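Side-chain contacts in F5/8 type C domain protein (Bacteroides ovatus, PDB 4ZRX), which probably removes alpha-L-fucosyl residues from glycans and carries a C-terminal domain of a type often used for carbohydrate binding: residues 22-27 with 445-450; 167-172 with 205-210; 532-537 with 548-553. All coordinates share one frame; numbering follows the deposited sequence.

Interaction 1: 22-27 with 445-450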
ATOM      1  N   GLN A  22       8.880 -21.207  27.719  1.00 36.33           N
ATOM      2  CA  GLN A  22      10.250 -21.072  27.244  1.00 36.86           C
ATOM      3  C   GLN A  22      10.259 -20.439  25.836  1.00 34.44           C
ATOM      4  O   GLN A  22      11.097 -19.599  25.526  1.00 33.62           O
ATOM      5  CB  GLN A  22      10.951 -22.431  27.246  1.00 39.36           C
ATOM      6  CG  GLN A  22      11.340 -22.824  28.639  1.00 42.53           C
ATOM      7  CD  GLN A  22      11.347 -24.330  28.861  1.00 46.18           C
ATOM      8  OE1 GLN A  22      11.679 -25.103  27.960  1.00 46.86           O
ATOM      9  NE2 GLN A  22      10.965 -24.749  30.067  1.00 49.27           N
ATOM     10  N   LYS A  23       9.348 -20.884  24.979  1.00 32.96           N
ATOM     11  CA  LYS A  23       9.236 -20.277  23.630  1.00 31.17           C
ATOM     12  C   LYS A  23       8.923 -18.791  23.693  1.00 29.58           C
ATOM     13  O   LYS A  23       9.498 -18.030  22.937  1.00 28.62           O
ATOM     14  CB  LYS A  23       8.169 -20.965  22.768  1.00 30.92           C
ATOM     15  CG  LYS A  23       8.543 -22.385  22.403  1.00 32.39           C
ATOM     16  CD  LYS A  23       7.523 -23.038  21.520  1.00 32.15           C
ATOM     17  CE  LYS A  23       7.919 -24.458  21.248  1.00 33.43           C
ATOM     18  NZ  LYS A  23       6.950 -25.123  20.352  1.00 33.49           N
ATOM     19  N   VAL A  24       8.001 -18.404  24.564  1.00 28.80           N
ATOM     20  CA  VAL A  24       7.641 -17.014  24.707  1.00 28.91           C
ATOM     21  C   VAL A  24       8.822 -16.174  25.199  1.00 28.74           C
ATOM     22  O   VAL A  24       9.046 -15.086  24.687  1.00 25.98           O
ATOM     23  CB  VAL A  24       6.408 -16.841  25.603  1.00 28.88           C
ATOM     24  CG1 VAL A  24       6.226 -15.422  26.011  1.00 29.04           C
ATOM     25  CG2 VAL A  24       5.183 -17.320  24.838  1.00 28.33           C
ATOM     26  N   ASP A  25       9.578 -16.713  26.158  1.00 28.82           N
ATOM     27  CA  ASP A  25      10.755 -16.038  26.711  1.00 29.50           C
ATOM     28  C   ASP A  25      11.820 -15.815  25.633  1.00 29.22           C
ATOM     29  O   ASP A  25      12.396 -14.734  25.514  1.00 29.28           O
ATOM     30  CB  ASP A  25      11.331 -16.920  27.872  1.00 30.92           C
ATOM     31  CG  ASP A  25      12.455 -16.263  28.620  1.00 32.28           C
ATOM     32  OD1 ASP A  25      13.575 -16.214  28.106  1.00 34.15           O
ATOM     33  OD2 ASP A  25      12.241 -15.876  29.790  1.00 34.20           O
HETATM   34  N   MSE A  26      12.058 -16.841  24.814  1.00 29.10           N
HETATM   35  CA  MSE A  26      13.025 -16.734  23.757  1.00 29.07           C
HETATM   36  C   MSE A  26      12.501 -15.783  22.663  1.00 26.70           C
HETATM   37  O   MSE A  26      13.222 -14.926  22.159  1.00 26.00           O
HETATM   38  CB  MSE A  26      13.351 -18.114  23.203  1.00 31.98           C
HETATM   39  CG  MSE A  26      14.073 -18.977  24.264  1.00 34.40           C
HETATM   40 SE   MSE A  26      14.466 -20.741  23.562  0.75 39.71          SE
HETATM   41  CE  MSE A  26      16.098 -20.300  22.606  1.00 40.49           C
ATOM     42  N   ALA A  27      11.235 -15.935  22.331  1.00 25.14           N
ATOM     43  CA  ALA A  27      10.619 -15.077  21.290  1.00 24.01           C
ATOM     44  C   ALA A  27      10.752 -13.579  21.615  1.00 23.36           C
ATOM     45  O   ALA A  27      10.996 -12.744  20.752  1.00 21.92           O
ATOM     46  CB  ALA A  27       9.124 -15.429  21.134  1.00 23.33           C
ATOM     47  N   GLU A 445      -1.229  -6.743  28.070  1.00 21.98           N
ATOM     48  CA  GLU A 445      -0.549  -8.028  27.943  1.00 22.77           C
ATOM     49  C   GLU A 445       0.778  -7.817  27.259  1.00 20.99           C
ATOM     50  O   GLU A 445       0.828  -7.101  26.289  1.00 19.48           O
ATOM     51  CB  GLU A 445      -1.363  -9.002  27.088  1.00 25.60           C
ATOM     52  CG  GLU A 445      -2.696  -9.488  27.680  1.00 28.35           C
ATOM     53  CD  GLU A 445      -3.447 -10.346  26.664  1.00 34.75           C
ATOM     54  OE1 GLU A 445      -2.787 -11.137  25.912  1.00 36.36           O
ATOM     55  OE2 GLU A 445      -4.683 -10.182  26.559  1.00 38.70           O
ATOM     56  N   CYS A 446       1.805  -8.521  27.717  1.00 20.70           N
ATOM     57  CA  CYS A 446       3.095  -8.488  27.011  1.00 21.29           C
ATOM     58  C   CYS A 446       3.890  -9.711  27.330  1.00 21.79           C
ATOM     59  O   CYS A 446       3.585 -10.423  28.327  1.00 23.38           O
ATOM     60  CB  CYS A 446       3.866  -7.239  27.312  1.00 21.06           C
ATOM     61  SG  CYS A 446       4.273  -6.977  29.096  1.00 23.78           S
ATOM     62  N   ARG A 447       4.887  -9.959  26.503  1.00 20.93           N
ATOM     63  CA  ARG A 447       5.849 -11.003  26.723  1.00 21.51           C
ATOM     64  C   ARG A 447       6.964 -10.456  27.569  1.00 22.39           C
ATOM     65  O   ARG A 447       7.544  -9.427  27.244  1.00 22.21           O
ATOM     66  CB  ARG A 447       6.382 -11.499  25.379  1.00 21.09           C
ATOM     67  CG  ARG A 447       5.226 -11.985  24.486  1.00 20.61           C
ATOM     68  CD  ARG A 447       5.717 -12.352  23.078  1.00 20.62           C
ATOM     69  NE  ARG A 447       4.601 -12.897  22.316  1.00 20.45           N
ATOM     70  CZ  ARG A 447       4.669 -13.439  21.110  1.00 19.81           C
ATOM     71  NH1 ARG A 447       5.824 -13.517  20.430  1.00 20.42           N
ATOM     72  NH2 ARG A 447       3.553 -13.888  20.562  1.00 19.89           N
ATOM     73  N   LEU A 448       7.316 -11.191  28.649  1.00 23.61           N
ATOM     74  CA  LEU A 448       8.335 -10.689  29.585  1.00 24.53           C
ATOM     75  C   LEU A 448       8.028  -9.232  29.974  1.00 24.28           C
ATOM     76  O   LEU A 448       6.887  -8.964  30.278  1.00 23.37           O
ATOM     77  CB  LEU A 448       9.724 -10.804  29.027  1.00 25.45           C
ATOM     78  CG  LEU A 448      10.233 -12.198  28.663  1.00 26.96           C
ATOM     79  CD1 LEU A 448      11.731 -12.172  28.271  1.00 27.56           C
ATOM     80  CD2 LEU A 448      10.013 -13.222  29.785  1.00 29.26           C
ATOM     81  N   THR A 449       9.034  -8.336  30.037  1.00 25.10           N
ATOM     82  CA  THR A 449       8.819  -6.929  30.321  1.00 24.70           C
ATOM     83  C   THR A 449       8.828  -6.123  29.036  1.00 24.17           C
ATOM     84  O   THR A 449       9.791  -6.221  28.277  1.00 25.70           O
ATOM     85  CB  THR A 449       9.899  -6.453  31.294  1.00 26.31           C
ATOM     86  OG1 THR A 449       9.795  -7.213  32.496  1.00 26.73           O
ATOM     87  CG2 THR A 449       9.723  -4.996  31.663  1.00 26.30           C
ATOM     88  N   ALA A 450       7.782  -5.325  28.788  1.00 22.19           N
ATOM     89  CA  ALA A 450       7.713  -4.454  27.626  1.00 21.50           C
ATOM     90  C   ALA A 450       8.524  -3.198  27.840  1.00 20.79           C
ATOM     91  O   ALA A 450       8.573  -2.706  28.963  1.00 21.26           O
ATOM     92  CB  ALA A 450       6.278  -4.043  27.361  1.00 21.20           C
TER
HETATM   93  O   HOH W   1       8.208 -11.924  20.627  1.00 21.58           O

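Interaction 2: 167-172 with 205-210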
ATOM      1  N   ARG A 167      25.952 -13.015 -12.136  1.00 26.77           N
ATOM      2  CA  ARG A 167      26.715 -12.021 -12.884  0.50 26.56           C
ATOM      3  C   ARG A 167      25.937 -10.732 -13.018  1.00 25.44           C
ATOM      4  O   ARG A 167      26.514  -9.665 -12.846  1.00 25.58           O
ATOM      5  CB  ARG A 167      27.188 -12.536 -14.241  0.50 27.42           C
ATOM      6  CG  ARG A 167      28.385 -13.389 -14.090  0.50 28.91           C
ATOM      7  CD  ARG A 167      28.660 -14.135 -15.393  0.50 29.85           C
ATOM      8  NE  ARG A 167      28.763 -13.281 -16.585  0.50 29.82           N
ATOM      9  CZ  ARG A 167      28.153 -13.549 -17.750  0.50 30.33           C
ATOM     10  NH1 ARG A 167      27.332 -14.582 -17.859  0.50 30.21           N
ATOM     11  NH2 ARG A 167      28.344 -12.767 -18.800  0.50 30.03           N
ATOM     12  N   GLN A 168      24.627 -10.809 -13.260  1.00 25.24           N
ATOM     13  CA  GLN A 168      23.790  -9.582 -13.260  1.00 23.66           C
ATOM     14  C   GLN A 168      23.787  -8.825 -11.931  1.00 22.43           C
ATOM     15  O   GLN A 168      23.974  -7.586 -11.866  1.00 22.92           O
ATOM     16  CB  GLN A 168      22.364  -9.918 -13.655  1.00 23.51           C
ATOM     17  CG  GLN A 168      22.251 -10.375 -15.093  1.00 23.72           C
ATOM     18  CD  GLN A 168      20.804 -10.533 -15.569  1.00 23.37           C
ATOM     19  OE1 GLN A 168      19.879 -10.772 -14.774  1.00 23.79           O
ATOM     20  NE2 GLN A 168      20.611 -10.497 -16.867  1.00 23.04           N
ATOM     21  N   LEU A 169      23.641  -9.596 -10.877  1.00 22.89           N
ATOM     22  CA  LEU A 169      23.599  -9.080  -9.492  1.00 22.04           C
ATOM     23  C   LEU A 169      24.896  -8.439  -9.127  1.00 22.71           C
ATOM     24  O   LEU A 169      24.929  -7.408  -8.550  1.00 22.74           O
ATOM     25  CB  LEU A 169      23.218 -10.204  -8.565  1.00 22.64           C
ATOM     26  CG  LEU A 169      23.123  -9.905  -7.066  1.00 23.30           C
ATOM     27  CD1 LEU A 169      22.008  -8.913  -6.816  1.00 22.59           C
ATOM     28  CD2 LEU A 169      22.899 -11.223  -6.354  1.00 24.37           C
ATOM     29  N   THR A 170      26.014  -9.070  -9.507  1.00 24.17           N
ATOM     30  CA  THR A 170      27.345  -8.543  -9.244  1.00 24.20           C
ATOM     31  C   THR A 170      27.547  -7.234  -9.959  1.00 23.67           C
ATOM     32  O   THR A 170      28.041  -6.311  -9.390  1.00 23.86           O
ATOM     33  CB  THR A 170      28.417  -9.575  -9.622  1.00 26.30           C
ATOM     34  OG1 THR A 170      28.224 -10.768  -8.838  1.00 26.40           O
ATOM     35  CG2 THR A 170      29.835  -9.017  -9.437  1.00 27.32           C
ATOM     36  N   GLU A 171      27.059  -7.092 -11.186  1.00 23.29           N
ATOM     37  CA  GLU A 171      27.180  -5.781 -11.829  1.00 23.48           C
ATOM     38  C   GLU A 171      26.450  -4.686 -11.037  1.00 22.73           C
ATOM     39  O   GLU A 171      26.979  -3.561 -10.762  1.00 23.06           O
ATOM     40  CB  GLU A 171      26.628  -5.842 -13.262  1.00 23.31           C
ATOM     41  CG  GLU A 171      27.485  -6.656 -14.172  1.00 24.52           C
ATOM     42  CD  GLU A 171      26.831  -7.038 -15.482  1.00 25.28           C
ATOM     43  OE1 GLU A 171      25.542  -7.046 -15.592  1.00 24.86           O
ATOM     44  OE2 GLU A 171      27.639  -7.393 -16.411  1.00 26.30           O
ATOM     45  N   LEU A 172      25.211  -4.997 -10.675  1.00 22.39           N
ATOM     46  CA  LEU A 172      24.368  -4.034  -9.969  1.00 21.21           C
ATOM     47  C   LEU A 172      24.917  -3.643  -8.616  1.00 21.43           C
ATOM     48  O   LEU A 172      24.732  -2.510  -8.187  1.00 20.46           O
ATOM     49  CB  LEU A 172      22.913  -4.552  -9.859  1.00 20.66           C
ATOM     50  CG  LEU A 172      22.131  -4.721 -11.168  1.00 21.25           C
ATOM     51  CD1 LEU A 172      20.821  -5.377 -10.926  1.00 21.41           C
ATOM     52  CD2 LEU A 172      21.928  -3.365 -11.781  1.00 21.15           C
ATOM     53  N   TYR A 205      22.654 -14.570  -1.813  1.00 27.34           N
ATOM     54  CA  TYR A 205      22.839 -13.865  -0.528  1.00 28.02           C
ATOM     55  C   TYR A 205      24.289 -13.603  -0.188  1.00 27.89           C
ATOM     56  O   TYR A 205      24.638 -12.534   0.326  1.00 27.12           O
ATOM     57  CB  TYR A 205      22.133 -14.622   0.622  1.00 28.88           C
ATOM     58  CG  TYR A 205      21.923 -13.801   1.910  1.00 29.82           C
ATOM     59  CD1 TYR A 205      21.875 -12.405   1.904  1.00 29.62           C
ATOM     60  CD2 TYR A 205      21.765 -14.451   3.111  1.00 31.39           C
ATOM     61  CE1 TYR A 205      21.644 -11.682   3.106  1.00 31.32           C
ATOM     62  CE2 TYR A 205      21.603 -13.767   4.302  1.00 31.59           C
ATOM     63  CZ  TYR A 205      21.533 -12.390   4.293  1.00 32.77           C
ATOM     64  OH  TYR A 205      21.328 -11.704   5.476  1.00 35.89           O
ATOM     65  N   GLN A 206      25.158 -14.574  -0.470  1.00 29.72           N
ATOM     66  CA  GLN A 206      26.589 -14.380  -0.217  1.00 30.83           C
ATOM     67  C   GLN A 206      27.165 -13.249  -1.062  1.00 29.81           C
ATOM     68  O   GLN A 206      27.924 -12.425  -0.550  1.00 29.90           O
ATOM     69  CB  GLN A 206      27.389 -15.688  -0.389  1.00 34.16           C
ATOM     70  CG  GLN A 206      26.966 -16.866   0.504  1.00 36.31           C
ATOM     71  CD  GLN A 206      26.663 -16.499   1.953  1.00 39.15           C
ATOM     72  OE1 GLN A 206      25.563 -16.803   2.484  1.00 41.67           O
ATOM     73  NE2 GLN A 206      27.589 -15.790   2.589  1.00 39.76           N
ATOM     74  N   THR A 207      26.656 -13.094  -2.296  1.00 28.66           N
ATOM     75  CA  THR A 207      27.079 -12.002  -3.150  1.00 27.81           C
ATOM     76  C   THR A 207      26.709 -10.683  -2.560  1.00 26.70           C
ATOM     77  O   THR A 207      27.515  -9.756  -2.519  1.00 26.18           O
ATOM     78  CB  THR A 207      26.470 -12.174  -4.556  1.00 28.13           C
ATOM     79  OG1 THR A 207      26.880 -13.428  -5.095  1.00 31.28           O
ATOM     80  CG2 THR A 207      26.889 -11.066  -5.532  1.00 28.24           C
ATOM     81  N   ILE A 208      25.454 -10.582  -2.120  1.00 25.49           N
ATOM     82  CA  ILE A 208      24.966  -9.360  -1.536  1.00 25.17           C
ATOM     83  C   ILE A 208      25.792  -8.975  -0.315  1.00 26.03           C
ATOM     84  O   ILE A 208      26.250  -7.845  -0.175  1.00 26.45           O
ATOM     85  CB  ILE A 208      23.449  -9.511  -1.150  1.00 24.85           C
ATOM     86  CG1 ILE A 208      22.597  -9.656  -2.397  1.00 25.31           C
ATOM     87  CG2 ILE A 208      23.037  -8.381  -0.259  1.00 24.42           C
ATOM     88  CD1 ILE A 208      21.132 -10.096  -2.091  1.00 25.04           C
ATOM     89  N   GLN A 209      25.988  -9.934   0.568  1.00 27.26           N
ATOM     90  CA  GLN A 209      26.744  -9.684   1.809  1.00 28.73           C
ATOM     91  C   GLN A 209      28.189  -9.237   1.563  1.00 29.72           C
ATOM     92  O   GLN A 209      28.728  -8.396   2.311  1.00 30.25           O
ATOM     93  CB  GLN A 209      26.730 -10.928   2.681  1.00 30.10           C
ATOM     94  CG  GLN A 209      25.400 -11.158   3.342  1.00 30.55           C
ATOM     95  CD  GLN A 209      25.387 -12.420   4.146  1.00 32.65           C
ATOM     96  OE1 GLN A 209      25.968 -12.450   5.228  1.00 35.61           O
ATOM     97  NE2 GLN A 209      24.787 -13.474   3.636  1.00 32.86           N
ATOM     98  N   ARG A 210      28.798  -9.776   0.521  1.00 31.01           N
ATOM     99  CA  ARG A 210      30.196  -9.465   0.226  1.00 32.21           C
ATOM    100  C   ARG A 210      30.338  -8.094  -0.348  1.00 31.02           C
ATOM    101  O   ARG A 210      31.198  -7.336   0.078  1.00 31.31           O
ATOM    102  CB  ARG A 210      30.793 -10.502  -0.707  1.00 35.61           C
ATOM    103  CG  ARG A 210      32.216 -10.168  -1.124  1.00 38.40           C
ATOM    104  CD  ARG A 210      32.879 -11.361  -1.752  1.00 41.96           C
ATOM    105  NE  ARG A 210      31.990 -11.996  -2.711  1.00 42.67           N
ATOM    106  CZ  ARG A 210      31.804 -11.610  -3.964  1.00 43.73           C
ATOM    107  NH1 ARG A 210      32.473 -10.587  -4.489  1.00 45.72           N
ATOM    108  NH2 ARG A 210      30.947 -12.281  -4.712  1.00 44.49           N
TER

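Interaction 3: 532-537 with 548-553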
ATOM      1  N   VAL A 532     -42.142  13.058 -16.817  1.00 33.81           N
ATOM      2  CA  VAL A 532     -41.317  13.152 -18.002  1.00 34.75           C
ATOM      3  C   VAL A 532     -41.557  11.861 -18.761  1.00 35.48           C
ATOM      4  O   VAL A 532     -41.354  10.770 -18.188  1.00 34.03           O
ATOM      5  CB  VAL A 532     -39.833  13.255 -17.662  1.00 34.04           C
ATOM      6  CG1 VAL A 532     -38.981  13.417 -18.934  1.00 34.87           C
ATOM      7  CG2 VAL A 532     -39.590  14.446 -16.748  1.00 34.55           C
ATOM      8  N   PRO A 533     -41.972  11.964 -20.051  1.00 36.51           N
ATOM      9  CA  PRO A 533     -42.248  10.731 -20.759  1.00 36.63           C
ATOM     10  C   PRO A 533     -41.000   9.878 -20.930  1.00 36.61           C
ATOM     11  O   PRO A 533     -39.914  10.402 -21.261  1.00 37.32           O
ATOM     12  CB  PRO A 533     -42.751  11.213 -22.131  1.00 38.82           C
ATOM     13  CG  PRO A 533     -43.418  12.482 -21.821  1.00 39.05           C
ATOM     14  CD  PRO A 533     -42.547  13.134 -20.773  1.00 38.34           C
ATOM     15  N   ALA A 534     -41.172   8.588 -20.730  1.00 35.30           N
ATOM     16  CA  ALA A 534     -40.056   7.644 -20.843  1.00 35.51           C
ATOM     17  C   ALA A 534     -40.653   6.249 -20.954  1.00 34.96           C
ATOM     18  O   ALA A 534     -41.850   6.051 -20.706  1.00 32.90           O
ATOM     19  CB  ALA A 534     -39.164   7.750 -19.605  1.00 35.17           C
ATOM     20  N   SER A 535     -39.790   5.276 -21.259  1.00 34.71           N
ATOM     21  CA  SER A 535     -40.252   3.903 -21.431  1.00 35.56           C
ATOM     22  C   SER A 535     -40.864   3.373 -20.107  1.00 35.35           C
ATOM     23  O   SER A 535     -41.756   2.531 -20.133  1.00 35.51           O
ATOM     24  CB  SER A 535     -39.119   3.000 -21.923  1.00 36.36           C
ATOM     25  OG  SER A 535     -38.328   2.566 -20.818  1.00 35.60           O
ATOM     26  N   GLY A 536     -40.351   3.846 -18.958  1.00 34.26           N
ATOM     27  CA  GLY A 536     -40.833   3.372 -17.657  1.00 34.56           C
ATOM     28  C   GLY A 536     -40.284   2.024 -17.209  1.00 34.35           C
ATOM     29  O   GLY A 536     -40.757   1.459 -16.198  1.00 32.78           O
ATOM     30  N   GLU A 537     -39.301   1.515 -17.961  1.00 33.44           N
ATOM     31  CA  GLU A 537     -38.662   0.252 -17.635  1.00 35.59           C
ATOM     32  C   GLU A 537     -37.163   0.374 -17.838  1.00 34.14           C
ATOM     33  O   GLU A 537     -36.689   0.813 -18.906  1.00 33.12           O
ATOM     34  CB  GLU A 537     -39.213  -0.860 -18.490  1.00 39.42           C
ATOM     35  CG  GLU A 537     -38.757  -2.242 -18.068  1.00 43.56           C
ATOM     36  CD  GLU A 537     -39.326  -3.299 -18.997  1.00 47.43           C
ATOM     37  OE1 GLU A 537     -40.514  -3.647 -18.777  1.00 49.18           O
ATOM     38  OE2 GLU A 537     -38.589  -3.759 -19.921  1.00 47.97           O
ATOM     39  N   GLN A 548     -27.959   3.054 -16.456  1.00 29.21           N
ATOM     40  CA  GLN A 548     -28.863   3.242 -17.599  1.00 31.33           C
ATOM     41  C   GLN A 548     -29.218   4.681 -17.659  1.00 30.45           C
ATOM     42  O   GLN A 548     -29.807   5.186 -16.720  1.00 29.20           O
ATOM     43  CB  GLN A 548     -30.138   2.425 -17.474  1.00 32.73           C
ATOM     44  CG  GLN A 548     -29.854   0.946 -17.448  1.00 33.92           C
ATOM     45  CD  GLN A 548     -31.084   0.086 -17.781  1.00 34.57           C
ATOM     46  OE1 GLN A 548     -32.160   0.589 -18.067  1.00 36.87           O
ATOM     47  NE2 GLN A 548     -30.891  -1.203 -17.790  1.00 35.80           N
ATOM     48  N   THR A 549     -28.851   5.293 -18.777  1.00 30.95           N
ATOM     49  CA  THR A 549     -29.134   6.698 -19.046  1.00 31.51           C
ATOM     50  C   THR A 549     -30.420   6.775 -19.858  1.00 31.84           C
ATOM     51  O   THR A 549     -30.568   6.070 -20.856  1.00 32.09           O
ATOM     52  CB  THR A 549     -27.906   7.333 -19.761  1.00 32.45           C
ATOM     53  OG1 THR A 549     -26.773   7.332 -18.864  1.00 30.62           O
ATOM     54  CG2 THR A 549     -28.220   8.768 -20.220  1.00 32.77           C
ATOM     55  N   VAL A 550     -31.398   7.525 -19.349  1.00 31.08           N
ATOM     56  CA  VAL A 550     -32.711   7.694 -20.031  1.00 33.25           C
ATOM     57  C   VAL A 550     -32.647   9.013 -20.731  1.00 33.31           C
ATOM     58  O   VAL A 550     -32.639  10.050 -20.066  1.00 32.59           O
ATOM     59  CB  VAL A 550     -33.851   7.689 -18.998  1.00 33.08           C
ATOM     60  CG1 VAL A 550     -35.192   7.994 -19.651  1.00 35.36           C
ATOM     61  CG2 VAL A 550     -33.831   6.304 -18.306  1.00 33.64           C
ATOM     62  N   ALA A 551     -32.561   8.960 -22.063  1.00 33.48           N
ATOM     63  CA  ALA A 551     -32.413  10.127 -22.889  1.00 34.75           C
ATOM     64  C   ALA A 551     -33.839  10.681 -23.026  1.00 35.37           C
ATOM     65  O   ALA A 551     -34.767   9.939 -23.360  1.00 37.29           O
ATOM     66  CB  ALA A 551     -31.829   9.766 -24.252  1.00 36.04           C
ATOM     67  N   PHE A 552     -34.002  11.958 -22.746  1.00 35.28           N
ATOM     68  CA  PHE A 552     -35.330  12.602 -22.899  1.00 36.03           C
ATOM     69  C   PHE A 552     -35.572  12.977 -24.360  1.00 37.17           C
ATOM     70  O   PHE A 552     -34.643  13.387 -25.063  1.00 36.68           O
ATOM     71  CB  PHE A 552     -35.415  13.831 -21.982  1.00 35.88           C
ATOM     72  CG  PHE A 552     -35.237  13.512 -20.499  1.00 34.55           C
ATOM     73  CD1 PHE A 552     -35.648  12.295 -19.955  1.00 33.57           C
ATOM     74  CD2 PHE A 552     -34.684  14.457 -19.649  1.00 35.12           C
ATOM     75  CE1 PHE A 552     -35.513  12.038 -18.606  1.00 32.77           C
ATOM     76  CE2 PHE A 552     -34.539  14.191 -18.308  1.00 33.96           C
ATOM     77  CZ  PHE A 552     -34.967  12.970 -17.789  1.00 33.09           C
ATOM     78  N   SER A 553     -36.824  12.844 -24.800  1.00 38.26           N
ATOM     79  CA  SER A 553     -37.265  13.362 -26.118  1.00 41.02           C
ATOM     80  C   SER A 553     -37.148  14.878 -26.263  1.00 41.42           C
ATOM     81  O   SER A 553     -36.904  15.383 -27.357  1.00 42.38           O
ATOM     82  CB  SER A 553     -38.715  12.984 -26.360  1.00 42.28           C
ATOM     83  OG  SER A 553     -38.826  11.573 -26.364  1.00 44.21           O
TER
HETATM   84  O   HOH W   2     -38.683  12.254 -22.859  1.00 43.84           O

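Interaction 1: 22-27 with 445-450
V24 meets R447 broadside, the two side chains set nearly perpendicular, with V24 CG1 3.9 Å from R447 CG. V24 holds CG1 opposite its own backbone N (chi1 167°), and that methyl lies against the start of an arginine chain that runs extended from CG to NE. The extended chain carries the guanidinium on to the end of helix 20-27, where R447 NH1 stands 3.9 Å from A27 CB, approaching obliquely. There a water accepts from R447 NH1 at 2.9 Å and donates weakly to A27 O. The rest of the guanidinium is held by E402 through a salt bridge, by G269 O and by a cation-pi contact with W239. On the other flank L448 reaches over to D25, its CD2 3.5 Å from D25 OD2, while D25 OD1 is engaged in a salt bridge with R29. With an alanine in place of D25 the carboxylate would be gone, which would probably leave R29 without this charged mate and open a gap beside the methyls of L448. The helix belongs to the fucosidase-family region, and 445-450 covers the end of strand 438-446 and the turn into strand 450-458. No direct hydrogen bond crosses: one carbon-carbon contact, two of a methyl with a charged group and one water bridge join the segments, and both charged side chains find their salt bridges outside them.

Interaction 2: 167-172 with 205-210
T207 pushes its methyl between L169 and T170, joining two neighbouring helices on the outside of a TIM-barrel-like fold. Helices 158-174 and 201-211 follow strands 140-145 and 181-184 in successive beta-alpha units, so they run almost parallel: the axes of the two short segments are inclined by 15° and approach to 10.1 Å.

The second segment begins with Y205, which turns away from the other helix and touches M217 of strand 216-219. Its ring is covered on one face by Q209 from the next turn, whose NE2 lies 3.1 Å above the ring plane, over its centre, and also makes a weak hydrogen bond to Y205 O.

T207 carries the contact. It points toward the other helix, and with OG1 beside the backbone N (chi1 -58°) its CG2 is the branch that touches L169 and T170. T207 CG2 lies 3.6 Å from T170 OG1, the two side chains crossing at about a right angle. No hydrogen bond passes between the helices: both hydroxyls bond within their own, T170 OG1 to I166 O and T207 OG1 to A203 O, and T170 OG1 meets the T207 methyl in van der Waals contact. L169 and T207 lie alongside each other, pointing opposite ways, L169 CD2 coming within 4.1 Å of T207 CG2.

I208 comes next and faces more to the barrel. Its CG1 is 4.3 Å from L169 CD2, and both residues rest on V182 and F184 of strand 181-184, the strand between the two helices in sequence; L169 also reaches L145 and I208 reaches M217. One turn closes at R210, whose N bonds to Q206 O at 3.0 Å and weakly to T207 O at 3.3 Å.

Interaction 3: 532-537 with 548-553
A valine methyl laid over the face of a phenylalanine is the striking feature: V532 CG1 makes a CH-pi contact with F552, 3.9 Å from the ring centroid and 21° off its normal. The methyl is displaced toward one side of the ring, 3.7 Å from both CD1 and CE1 of F552. F552 sets its CG beside its own backbone N (chi1 -60°), which carries the ring across to the valine although its CB does not itself point there. Further along, A534 CB packs on V550 CG1 at 4.0 Å. A water closes the end of the contact, donating to P533 O at 2.7 Å and accepting from S553 N at 2.8 Å, so the backbones meet there through solvent. Beyond A534 the chain bends in an ST turn, S535 OG accepting from E537 N, with G536 between them at positive phi. The setting is the beta-sandwich of an F5/8 type C domain. V532 lies at strand 530-532, an outermost strand of one sheet, paired with 517-523, whereas strand 548-552 pairs with 495-503 in another. F520 and V522 adjoin V532, L498 and F501 adjoin F552, and Y518 touches both A534 and V550.

Overall arrangement
The three contacts lie in separate parts of a long, multidomain chain. Interaction 2 falls, in sequence, between the two halves of interaction 1, and interaction 3 follows both. Interaction 2 joins adjacent helices of the barrel, while interaction 1 ties helix 20-27 of the fucosidase-family region to the turn after strand 438-446, some 418 residues on, so it brings the beta-rich domain and that region into contact. The centres of interactions 1 and 2 are about 37 Å apart. Interaction 3 sits within the F5/8 type C domain, its centre about 68 Å from that of interaction 1 and about 67 Å from that of interaction 2, across the chain's centre, consistent with an accessory domain set apart from the barrel.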